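Long-range contacts in microcin B17-processing protein McbD (PDB 6GRH), which is necessary to process the inactive microcin B17 precursor into the active peptide, as a YcaO-family protein found in complex with McbB and McbC: residues 361-366 against 377-382; 27-32 against 40-45; 155-160 against 353-358; 76-81 against 105-110. The protein carries 1 engineered substitution. One frame throughout, in Å; residues are numbered along the deposited sequence.

Contact 1 (361-366 against 377-382)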
# COMPACT_ATOMS: atom_id res chain seq x y z
N ASP E 361 -13.20 -49.64 -33.89
CA ASP E 361 -13.71 -49.47 -35.25
C ASP E 361 -13.30 -48.18 -35.96
O ASP E 361 -13.62 -47.97 -37.14
CB ASP E 361 -15.24 -49.61 -35.24
CG ASP E 361 -15.68 -51.05 -35.03
OD1 ASP E 361 -14.98 -51.97 -35.52
OD2 ASP E 361 -16.72 -51.28 -34.37
N PHE E 362 -12.56 -47.33 -35.25
CA PHE E 362 -11.96 -46.14 -35.80
C PHE E 362 -10.45 -46.27 -35.52
O PHE E 362 -10.01 -47.27 -34.91
CB PHE E 362 -12.52 -44.89 -35.09
CG PHE E 362 -13.96 -44.56 -35.44
CD1 PHE E 362 -15.01 -45.27 -34.86
CD2 PHE E 362 -14.26 -43.51 -36.28
CE1 PHE E 362 -16.33 -44.96 -35.16
CE2 PHE E 362 -15.59 -43.20 -36.59
CZ PHE E 362 -16.62 -43.92 -36.01
N PHE E 363 -9.67 -45.28 -35.94
CA PHE E 363 -8.24 -45.27 -35.56
C PHE E 363 -8.05 -45.19 -34.04
O PHE E 363 -8.64 -44.34 -33.38
CB PHE E 363 -7.50 -44.15 -36.27
CG PHE E 363 -7.44 -44.35 -37.75
CD1 PHE E 363 -6.52 -45.23 -38.30
CD2 PHE E 363 -8.32 -43.68 -38.58
CE1 PHE E 363 -6.46 -45.42 -39.66
CE2 PHE E 363 -8.26 -43.86 -39.94
CZ PHE E 363 -7.34 -44.74 -40.49
N LEU E 364 -7.27 -46.11 -33.48
CA LEU E 364 -7.01 -46.12 -32.03
C LEU E 364 -6.03 -45.03 -31.60
O LEU E 364 -6.03 -44.62 -30.44
CB LEU E 364 -6.54 -47.51 -31.55
CG LEU E 364 -7.67 -48.52 -31.36
CD1 LEU E 364 -7.12 -49.92 -31.12
CD2 LEU E 364 -8.60 -48.15 -30.22
N HIS E 365 -5.19 -44.58 -32.51
CA HIS E 365 -4.29 -43.48 -32.24
C HIS E 365 -3.91 -42.83 -33.57
O HIS E 365 -4.34 -43.30 -34.61
CB HIS E 365 -3.06 -43.99 -31.46
CG HIS E 365 -2.27 -45.01 -32.20
ND1 HIS E 365 -1.43 -44.70 -33.25
CD2 HIS E 365 -2.14 -46.35 -32.01
CE1 HIS E 365 -0.84 -45.79 -33.69
NE2 HIS E 365 -1.24 -46.81 -32.94
N MET E 366 -3.09 -41.79 -33.55
CA MET E 366 -2.87 -40.99 -34.77
C MET E 366 -1.51 -41.15 -35.46
O MET E 366 -1.20 -40.40 -36.39
CB MET E 366 -3.15 -39.50 -34.48
CG MET E 366 -2.07 -38.74 -33.74
SD MET E 366 -2.50 -36.99 -33.63
CE MET E 366 -2.21 -36.41 -35.29
N LYS E 377 -13.64 -49.13 -39.64
CA LYS E 377 -14.90 -48.76 -40.30
C LYS E 377 -14.86 -47.49 -41.15
O LYS E 377 -15.82 -47.22 -41.87
CB LYS E 377 -16.05 -48.69 -39.30
CG LYS E 377 -16.40 -50.03 -38.67
CD LYS E 377 -17.03 -50.98 -39.68
CE LYS E 377 -17.30 -52.37 -39.10
NZ LYS E 377 -17.93 -52.32 -37.75
N ILE E 378 -13.78 -46.71 -41.10
CA ILE E 378 -13.66 -45.51 -41.97
C ILE E 378 -12.49 -45.54 -42.96
O ILE E 378 -12.34 -44.61 -43.76
CB ILE E 378 -13.63 -44.21 -41.16
CG1 ILE E 378 -12.38 -44.16 -40.26
CG2 ILE E 378 -14.89 -44.09 -40.31
CD1 ILE E 378 -12.09 -42.79 -39.72
N TYR E 379 -11.66 -46.57 -42.90
CA TYR E 379 -10.55 -46.69 -43.83
C TYR E 379 -10.14 -48.16 -43.99
O TYR E 379 -10.29 -48.95 -43.06
CB TYR E 379 -9.37 -45.84 -43.36
CG TYR E 379 -8.27 -45.70 -44.38
CD1 TYR E 379 -8.37 -44.77 -45.40
CD2 TYR E 379 -7.13 -46.50 -44.33
CE1 TYR E 379 -7.37 -44.62 -46.34
CE2 TYR E 379 -6.12 -46.37 -45.26
CZ TYR E 379 -6.24 -45.42 -46.27
OH TYR E 379 -5.25 -45.28 -47.23
N HIS E 380 -9.67 -48.51 -45.18
CA HIS E 380 -9.05 -49.81 -45.45
C HIS E 380 -7.80 -49.55 -46.28
O HIS E 380 -7.81 -48.66 -47.14
CB HIS E 380 -10.02 -50.76 -46.18
CG HIS E 380 -9.64 -52.21 -46.06
ND1 HIS E 380 -8.85 -52.86 -47.00
CD2 HIS E 380 -9.95 -53.14 -45.12
CE1 HIS E 380 -8.70 -54.13 -46.64
NE2 HIS E 380 -9.34 -54.32 -45.50
N THR E 381 -6.73 -50.32 -46.03
CA THR E 381 -5.50 -50.23 -46.82
C THR E 381 -5.79 -50.16 -48.32
O THR E 381 -6.62 -50.93 -48.83
CB THR E 381 -4.56 -51.44 -46.56
OG1 THR E 381 -4.13 -51.42 -45.21
CG2 THR E 381 -3.32 -51.39 -47.47
N GLY E 382 -5.14 -49.22 -49.00
CA GLY E 382 -5.32 -49.05 -50.44
C GLY E 382 -6.38 -48.04 -50.87
O GLY E 382 -6.44 -47.69 -52.05
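The long loop that follows strand 350-358, within the YcaO family region, folds back on itself where Asp361 meets Lys377 and Phe362 and Phe363 meet Ile378 and Tyr379. Neither segment is a regular strand, and one backbone bond ties them: Lys377 N donates to Asp361 O at 2.8 Å. Beside it the two side chains run alongside each other in the same direction, Lys377 CG packing on Asp361 CB at 3.6 Å. At their ends the salt bridge from Lys377 NZ to Asp361 OD1 is long, 3.7 Å; the carboxylate has firmer partners, because OD2 takes hydrogen bonds from Ser335 and Asn337.

Ile378 reaches two rings with two branches. Its CG2 touches Phe362 CE2 at 3.9 Å, the side chains crossing at about a right angle, while CG1 lies between the backbone N and the carbonyl carbon (chi1 64°), and CD1 beyond it is 4.0 Å from Phe363 CE2. Phe363 then extends its tip to the next residue, with CZ 3.7 Å from Tyr379 CB. The Tyr379 ring leads away from this contact, and its OH is hydrogen-bonded to Glu389.

Around the contact, helix 157-180 supplies Gln172 against Phe362 and Leu175 and Leu179 against Phe363. Helix 327-334 packs Leu331 and Ile334 on Phe362, and Ala87 of helix 82-95 touches Asp361.

Contact 2 (27-32 against 40-45); sequences PTFSQI and PASAAG
Phe29 brings the tip of its ring, CZ, to 3.6 Å from Ser42 CB, two residues from its pair partner Ala44. Its CG stands anti to the backbone N (chi1 178°), and the ring edge passes Ala44 CB at a looser 4.4 Å from Phe29 CD1. Further on, Gln31 and Pro40 lie side by side, pointing the same way, and Gln31 OE1 comes 3.9 Å from Pro40 CB.

The backbones underneath fix this spacing. Ser30 with Ala43 is a hydrogen-bonded pair, in which Ser30 N donates to Ala43 O at 3.0 Å in a nearly straight bond (171°). Thr28 with Gly45 and Ile32 with Ala41 are paired in the same way, each with two bonds. At the non-hydrogen-bonded pairs the CA hydrogens turn inward, and Ala44 CA lies 3.1 Å from Thr28 O. This is a beta hairpin, strands 28-33 and 41-45, their short segments running at 168°; it forms one end of a four-stranded antiparallel sheet, where strand 15-18 takes the other side of 28-33.

Ser42 OG bonds to Gln264 of helix 251-275, whose Trp263 and Cys268 pack on Pro27 and Phe29. On the face of Thr28, Ser30 and Ile32 sits helix 47-66, where Ser50 OG meets Ser30 OG in a hydrogen bond. Ile32 also packs on Trp215 of the McbB chain, and Gln31 on Val9 of the McbC chain.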
# COMPACT_ATOMS: atom_id res chain seq x y z
N PRO E 27 -4.01 -13.12 -28.40
CA PRO E 27 -4.54 -14.03 -27.38
C PRO E 27 -3.60 -14.11 -26.18
O PRO E 27 -2.42 -13.84 -26.30
CB PRO E 27 -4.64 -15.38 -28.08
CG PRO E 27 -4.01 -15.25 -29.41
CD PRO E 27 -3.73 -13.80 -29.68
N THR E 28 -4.17 -14.41 -25.03
CA THR E 28 -3.42 -14.66 -23.83
C THR E 28 -2.93 -16.10 -23.91
O THR E 28 -3.67 -16.97 -24.36
CB THR E 28 -4.32 -14.48 -22.60
OG1 THR E 28 -4.67 -13.10 -22.49
CG2 THR E 28 -3.64 -14.92 -21.29
N PHE E 29 -1.71 -16.32 -23.41
CA PHE E 29 -1.08 -17.61 -23.36
C PHE E 29 -0.78 -17.92 -21.91
O PHE E 29 -0.17 -17.08 -21.21
CB PHE E 29 0.21 -17.54 -24.16
CG PHE E 29 1.01 -18.82 -24.16
CD1 PHE E 29 0.70 -19.87 -25.05
CD2 PHE E 29 2.08 -18.99 -23.28
CE1 PHE E 29 1.44 -21.05 -25.04
CE2 PHE E 29 2.83 -20.16 -23.28
CZ PHE E 29 2.52 -21.19 -24.16
N SER E 30 -1.20 -19.08 -21.45
CA SER E 30 -0.95 -19.52 -20.06
C SER E 30 -0.30 -20.89 -20.11
O SER E 30 -0.65 -21.70 -20.94
CB SER E 30 -2.24 -19.60 -19.25
OG SER E 30 -2.84 -18.31 -19.10
N GLN E 31 0.63 -21.13 -19.18
CA GLN E 31 1.41 -22.34 -19.23
C GLN E 31 1.69 -22.87 -17.82
O GLN E 31 1.90 -22.09 -16.90
CB GLN E 31 2.71 -22.05 -19.98
CG GLN E 31 3.61 -23.25 -20.18
CD GLN E 31 4.76 -22.99 -21.13
OE1 GLN E 31 4.76 -23.48 -22.25
NE2 GLN E 31 5.74 -22.24 -20.69
N ILE E 32 1.65 -24.19 -17.68
CA ILE E 32 2.07 -24.88 -16.49
C ILE E 32 3.30 -25.72 -16.79
O ILE E 32 3.30 -26.48 -17.74
CB ILE E 32 0.93 -25.73 -15.91
CG1 ILE E 32 -0.14 -24.78 -15.37
CG2 ILE E 32 1.43 -26.67 -14.82
CD1 ILE E 32 -1.44 -25.42 -14.97
N PRO E 40 5.30 -29.41 -20.73
CA PRO E 40 4.52 -28.25 -20.25
C PRO E 40 3.11 -28.16 -20.86
O PRO E 40 2.93 -28.45 -22.04
CB PRO E 40 5.36 -27.05 -20.68
CG PRO E 40 6.73 -27.57 -20.86
CD PRO E 40 6.64 -29.02 -21.21
N ALA E 41 2.13 -27.82 -20.06
CA ALA E 41 0.75 -27.75 -20.52
C ALA E 41 0.38 -26.30 -20.77
O ALA E 41 0.63 -25.44 -19.91
CB ALA E 41 -0.15 -28.35 -19.45
N SER E 42 -0.26 -26.01 -21.90
CA SER E 42 -0.63 -24.63 -22.18
C SER E 42 -1.94 -24.49 -22.93
O SER E 42 -2.46 -25.46 -23.47
CB SER E 42 0.48 -23.98 -22.99
OG SER E 42 0.59 -24.62 -24.24
N ALA E 43 -2.45 -23.27 -22.95
CA ALA E 43 -3.65 -22.91 -23.68
C ALA E 43 -3.56 -21.46 -24.03
O ALA E 43 -2.92 -20.66 -23.33
CB ALA E 43 -4.89 -23.17 -22.85
N ALA E 44 -4.27 -21.10 -25.08
CA ALA E 44 -4.32 -19.73 -25.51
C ALA E 44 -5.74 -19.37 -25.89
O ALA E 44 -6.51 -20.22 -26.35
CB ALA E 44 -3.37 -19.52 -26.68
N GLY E 45 -6.06 -18.10 -25.71
CA GLY E 45 -7.33 -17.53 -26.12
C GLY E 45 -7.67 -16.32 -25.30
O GLY E 45 -6.78 -15.59 -24.85

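Contact 3 (155-160 against 353-358). With EDO (1,2-ethanediol), chain Q.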
# COMPACT_ATOMS: atom_id res chain seq x y z
N GLY E 155 -14.94 -29.98 -15.41
CA GLY E 155 -15.72 -29.98 -14.18
C GLY E 155 -17.08 -30.67 -14.20
O GLY E 155 -17.70 -30.86 -13.16
N SER E 156 -17.55 -31.08 -15.38
CA SER E 156 -18.78 -31.88 -15.49
C SER E 156 -18.54 -33.02 -16.47
O SER E 156 -17.77 -32.89 -17.43
CB SER E 156 -19.99 -31.03 -15.89
OG SER E 156 -20.09 -30.76 -17.28
N LEU E 157 -19.17 -34.16 -16.18
CA LEU E 157 -19.06 -35.33 -17.03
C LEU E 157 -19.52 -35.04 -18.47
O LEU E 157 -18.83 -35.42 -19.42
CB LEU E 157 -19.83 -36.50 -16.42
CG LEU E 157 -19.92 -37.79 -17.22
CD1 LEU E 157 -18.56 -38.29 -17.67
CD2 LEU E 157 -20.62 -38.83 -16.35
N ASN E 158 -20.65 -34.34 -18.63
CA ASN E 158 -21.15 -34.00 -19.97
C ASN E 158 -20.17 -33.11 -20.74
O ASN E 158 -19.93 -33.35 -21.91
CB ASN E 158 -22.51 -33.28 -19.92
CG ASN E 158 -23.67 -34.22 -19.74
OD1 ASN E 158 -24.65 -33.86 -19.09
ND2 ASN E 158 -23.60 -35.42 -20.34
N ASP E 159 -19.59 -32.11 -20.07
CA ASP E 159 -18.57 -31.28 -20.70
C ASP E 159 -17.28 -32.07 -21.03
O ASP E 159 -16.67 -31.84 -22.07
CB ASP E 159 -18.25 -30.04 -19.87
CG ASP E 159 -19.40 -29.05 -19.83
OD1 ASP E 159 -20.30 -29.07 -20.69
OD2 ASP E 159 -19.43 -28.23 -18.90
N ALA E 160 -16.89 -33.01 -20.18
CA ALA E 160 -15.70 -33.83 -20.48
C ALA E 160 -15.99 -34.72 -21.70
O ALA E 160 -15.17 -34.77 -22.63
CB ALA E 160 -15.25 -34.66 -19.26
N TRP E 353 -13.53 -34.47 -13.83
CA TRP E 353 -13.75 -35.63 -14.70
C TRP E 353 -12.63 -35.75 -15.71
O TRP E 353 -12.23 -34.74 -16.32
CB TRP E 353 -15.07 -35.48 -15.42
CG TRP E 353 -16.18 -35.55 -14.45
CD1 TRP E 353 -16.71 -34.51 -13.74
CD2 TRP E 353 -16.84 -36.72 -14.00
NE1 TRP E 353 -17.68 -34.98 -12.89
CE2 TRP E 353 -17.77 -36.34 -13.02
CE3 TRP E 353 -16.73 -38.08 -14.34
CZ2 TRP E 353 -18.61 -37.25 -12.39
CZ3 TRP E 353 -17.57 -39.00 -13.70
CH2 TRP E 353 -18.51 -38.57 -12.76
N TYR E 354 -12.14 -36.97 -15.88
CA TYR E 354 -11.20 -37.31 -16.94
C TYR E 354 -11.93 -38.31 -17.82
O TYR E 354 -12.56 -39.26 -17.29
CB TYR E 354 -9.94 -37.96 -16.38
CG TYR E 354 -9.35 -37.24 -15.20
CD1 TYR E 354 -9.80 -37.48 -13.91
CD2 TYR E 354 -8.30 -36.34 -15.37
CE1 TYR E 354 -9.24 -36.82 -12.81
CE2 TYR E 354 -7.74 -35.67 -14.29
CZ TYR E 354 -8.19 -35.92 -13.01
OH TYR E 354 -7.61 -35.27 -11.94
N THR E 355 -11.88 -38.11 -19.13
CA THR E 355 -12.53 -39.03 -20.05
C THR E 355 -11.64 -39.27 -21.26
O THR E 355 -10.87 -38.40 -21.65
CB THR E 355 -13.88 -38.49 -20.59
OG1 THR E 355 -13.70 -37.15 -21.04
CG2 THR E 355 -14.96 -38.54 -19.52
N LYS E 356 -11.81 -40.45 -21.87
CA LYS E 356 -11.24 -40.72 -23.20
C LYS E 356 -12.24 -41.55 -23.99
O LYS E 356 -12.72 -42.59 -23.52
CB LYS E 356 -9.90 -41.45 -23.11
CG LYS E 356 -9.19 -41.68 -24.46
CD LYS E 356 -7.99 -42.59 -24.25
CE LYS E 356 -7.25 -43.01 -25.52
NZ LYS E 356 -6.40 -41.90 -26.03
N ILE E 357 -12.55 -41.06 -25.18
CA ILE E 357 -13.39 -41.78 -26.10
C ILE E 357 -12.51 -42.61 -27.01
O ILE E 357 -11.60 -42.08 -27.64
CB ILE E 357 -14.34 -40.83 -26.88
CG1 ILE E 357 -15.35 -40.28 -25.88
CG2 ILE E 357 -15.03 -41.61 -28.00
CD1 ILE E 357 -16.42 -39.39 -26.43
N VAL E 358 -12.82 -43.91 -27.04
CA VAL E 358 -12.05 -44.96 -27.68
C VAL E 358 -12.98 -45.83 -28.52
O VAL E 358 -14.02 -46.26 -28.03
CB VAL E 358 -11.41 -45.93 -26.65
CG1 VAL E 358 -10.66 -47.06 -27.34
CG2 VAL E 358 -10.48 -45.18 -25.72
C1 EDO Q . -19.93 -31.49 -10.07
O1 EDO Q . -18.56 -31.22 -10.39
C2 EDO Q . -20.26 -32.92 -10.46
O2 EDO Q . -19.56 -33.32 -11.65
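Leu157 and Trp353 bring their backbones to within 5.8 Å, CA to CA, and one helical turn later Ala160 and Thr355 approach almost as closely. The first turn of helix 157-180 thus rests on alternate residues of strand 350-358, whose intervening Tyr354 points away. Ser156 is the N-cap: its OG accepts from Asp159 N at 3.1 Å, and the first turn closes through Ala160 N to Ser156 O.

The Trp353 indole is the platform for this turn. Leu157 CB sits over the centroid of the six-membered ring at 3.9 Å and 13° off the normal, a CH-pi contact. Leu157 CG lies anti to the backbone N (chi1 176°), and beyond it CD1 packs on Trp353 CE3 at 3.8 Å. Over the five-membered end, Leu157 N lies 3.5 Å from Trp353 CD1, while its own hydrogen bond goes to Glu19 of the McbB chain. The helix start therefore joins two subunits as well as two elements of the YcaO fold, the helix and its antiparallel sheet.

At the indole edge, Trp353 NE1 donates in the ring plane to O2 of a 1,2-ethanediol, 2.8 Å away, probably a molecule of the crystallisation liquor; its O1 lies near Gly155 O, though that proton has another acceptor in reach, and Glu19 of the McbB chain binds it too. Nearer the backbone, Ala160 CB touches Trp353 CB at 3.9 Å and Thr355 OG1 at 3.4 Å. The Thr355 hydroxyl is also near Ala160 O, a weak bond at best, and its stronger partner is Ser164 OG, one turn further along the helix.

Contact 4 (76-81 against 105-110)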
# COMPACT_ATOMS: atom_id res chain seq x y z
N LEU E 76 -10.40 -60.19 -23.03
CA LEU E 76 -11.32 -59.31 -23.73
C LEU E 76 -12.78 -59.76 -23.54
O LEU E 76 -13.64 -58.94 -23.21
CB LEU E 76 -10.95 -59.19 -25.21
CG LEU E 76 -9.62 -58.50 -25.56
CD1 LEU E 76 -9.39 -58.49 -27.06
CD2 LEU E 76 -9.55 -57.06 -25.03
N TYR E 77 -13.04 -61.06 -23.69
CA TYR E 77 -14.41 -61.60 -23.58
C TYR E 77 -14.96 -61.71 -22.16
O TYR E 77 -16.16 -61.88 -21.99
CB TYR E 77 -14.54 -62.96 -24.31
CG TYR E 77 -14.61 -62.84 -25.82
CD1 TYR E 77 -13.44 -62.68 -26.57
CD2 TYR E 77 -15.83 -62.91 -26.50
CE1 TYR E 77 -13.49 -62.57 -27.94
CE2 TYR E 77 -15.89 -62.80 -27.88
CZ TYR E 77 -14.71 -62.63 -28.60
OH TYR E 77 -14.74 -62.53 -29.97
N GLU E 78 -14.10 -61.64 -21.15
CA GLU E 78 -14.56 -61.49 -19.74
C GLU E 78 -14.92 -60.03 -19.42
O GLU E 78 -15.78 -59.76 -18.57
CB GLU E 78 -13.47 -61.96 -18.77
CG GLU E 78 -13.33 -63.48 -18.73
CD GLU E 78 -11.92 -63.96 -18.42
OE1 GLU E 78 -11.10 -63.17 -17.88
OE2 GLU E 78 -11.64 -65.14 -18.72
N MET E 79 -14.29 -59.12 -20.15
CA MET E 79 -14.21 -57.70 -19.82
C MET E 79 -15.38 -56.88 -20.38
O MET E 79 -15.68 -55.81 -19.85
CB MET E 79 -12.87 -57.22 -20.41
CG MET E 79 -12.38 -55.85 -20.12
SD MET E 79 -11.03 -55.40 -21.23
CE MET E 79 -9.81 -56.63 -20.81
N MET E 80 -15.98 -57.35 -21.46
CA MET E 80 -16.99 -56.60 -22.19
C MET E 80 -17.91 -57.57 -22.93
O MET E 80 -17.63 -58.77 -22.96
CB MET E 80 -16.31 -55.65 -23.19
CG MET E 80 -15.51 -56.31 -24.31
SD MET E 80 -14.49 -55.14 -25.24
CE MET E 80 -13.08 -54.93 -24.15
N PRO E 81 -19.01 -57.06 -23.53
CA PRO E 81 -19.84 -57.90 -24.40
C PRO E 81 -19.10 -58.47 -25.63
O PRO E 81 -18.10 -57.91 -26.06
CB PRO E 81 -20.96 -56.95 -24.85
CG PRO E 81 -21.10 -56.00 -23.71
CD PRO E 81 -19.70 -55.79 -23.21
N THR E 105 -6.73 -64.99 -25.37
CA THR E 105 -6.42 -65.65 -24.09
C THR E 105 -5.59 -64.77 -23.15
O THR E 105 -5.46 -65.10 -21.97
CB THR E 105 -5.71 -67.01 -24.26
OG1 THR E 105 -4.44 -66.83 -24.88
CG2 THR E 105 -6.56 -67.97 -25.10
N HIS E 106 -5.04 -63.67 -23.64
CA HIS E 106 -4.23 -62.81 -22.80
C HIS E 106 -5.11 -62.06 -21.78
O HIS E 106 -6.20 -61.57 -22.12
CB HIS E 106 -3.43 -61.81 -23.65
CG HIS E 106 -2.49 -60.96 -22.85
ND1 HIS E 106 -1.35 -61.47 -22.27
CD2 HIS E 106 -2.54 -59.65 -22.51
CE1 HIS E 106 -0.73 -60.50 -21.62
NE2 HIS E 106 -1.43 -59.39 -21.75
N LYS E 107 -4.63 -61.99 -20.54
CA LYS E 107 -5.31 -61.26 -19.48
C LYS E 107 -4.81 -59.80 -19.48
O LYS E 107 -3.73 -59.52 -18.96
CB LYS E 107 -5.08 -61.94 -18.13
CG LYS E 107 -5.74 -63.30 -17.98
CD LYS E 107 -5.80 -63.77 -16.53
CE LYS E 107 -6.88 -64.84 -16.31
NZ LYS E 107 -8.27 -64.36 -16.61
N PHE E 108 -5.60 -58.90 -20.07
CA PHE E 108 -5.28 -57.47 -20.11
C PHE E 108 -5.60 -56.75 -18.81
O PHE E 108 -6.62 -57.02 -18.17
CB PHE E 108 -6.05 -56.76 -21.23
CG PHE E 108 -5.59 -57.11 -22.60
CD1 PHE E 108 -6.16 -58.18 -23.29
CD2 PHE E 108 -4.58 -56.38 -23.20
CE1 PHE E 108 -5.74 -58.49 -24.57
CE2 PHE E 108 -4.15 -56.70 -24.48
CZ PHE E 108 -4.72 -57.76 -25.17
N LYS E 109 -4.75 -55.81 -18.44
CA LYS E 109 -5.08 -54.88 -17.36
C LYS E 109 -6.31 -54.08 -17.83
O LYS E 109 -6.44 -53.78 -19.01
CB LYS E 109 -3.91 -53.96 -17.07
CG LYS E 109 -2.62 -54.64 -16.61
CD LYS E 109 -2.79 -55.28 -15.24
CE LYS E 109 -1.48 -55.80 -14.68
NZ LYS E 109 -0.69 -54.73 -14.00
N THR E 110 -7.23 -53.82 -16.92
CA THR E 110 -8.52 -53.22 -17.22
C THR E 110 -8.67 -51.81 -16.65
O THR E 110 -8.06 -51.45 -15.64
CB THR E 110 -9.66 -54.06 -16.62
OG1 THR E 110 -9.42 -54.23 -15.22
CG2 THR E 110 -9.75 -55.41 -17.29
O HOH W 1 -8.17 -61.37 -24.08
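Met79 meets Thr110 and Phe108 where the short helix 76-79 packs against strand 108-115, part of an antiparallel sheet of the YcaO fold. Its CB points toward the strand, and CG, anti to the backbone N (chi1 -173°), carries the chain on, passing Thr110 CG2 at 3.9 Å. SD comes by the same methyl at 4.1 Å, the two side chains sliding past each other in opposite directions. A bend at chi3 (-62°) then sets CE into the corner between the two strand residues, 3.7 Å from Thr110 CG2 and 3.8 Å from Phe108 CB.

The side chains of Leu76, a turn earlier, and Phe108 cross obliquely, Leu76 CD2 4.0 Å from Phe108 CD1. At the exposed side Glu78 OE1 forms a salt bridge with Lys107 NZ at 3.3 Å; the same oxygen accepts from Thr75 N, just before the helix. A water accepts from Leu76 N and also lies near His106 O, one of several acceptors within its reach, at the edge of the Phe108 ring. Phe92 of helix 82-95 and Phe142 also meet that ring, and over the centre of one of its faces stands His106 CD2, 3.7 Å above the plane.

Contacts 1, 3 and 4 are largely buried, with charged residues at the margins of 1 and 4, whereas contact 2 is only partly buried and is the one made by paired strands. Contacts 3 and 4 both reach the six-stranded antiparallel sheet, each packing a helix on a strand, though about 23 Å separates their centres. Contact 1 touches contact 3 through Leu364 CD2 and Val358 CG1, 3.7 Å apart, and helix 157-180 serves both. Contacts 2 and 3 meet partner chains, McbB in both cases and McbC also in contact 2; no other chain of the assembly touches 1 or 4. Backbone bonding dominates contact 2, aromatic and aliphatic packing the others.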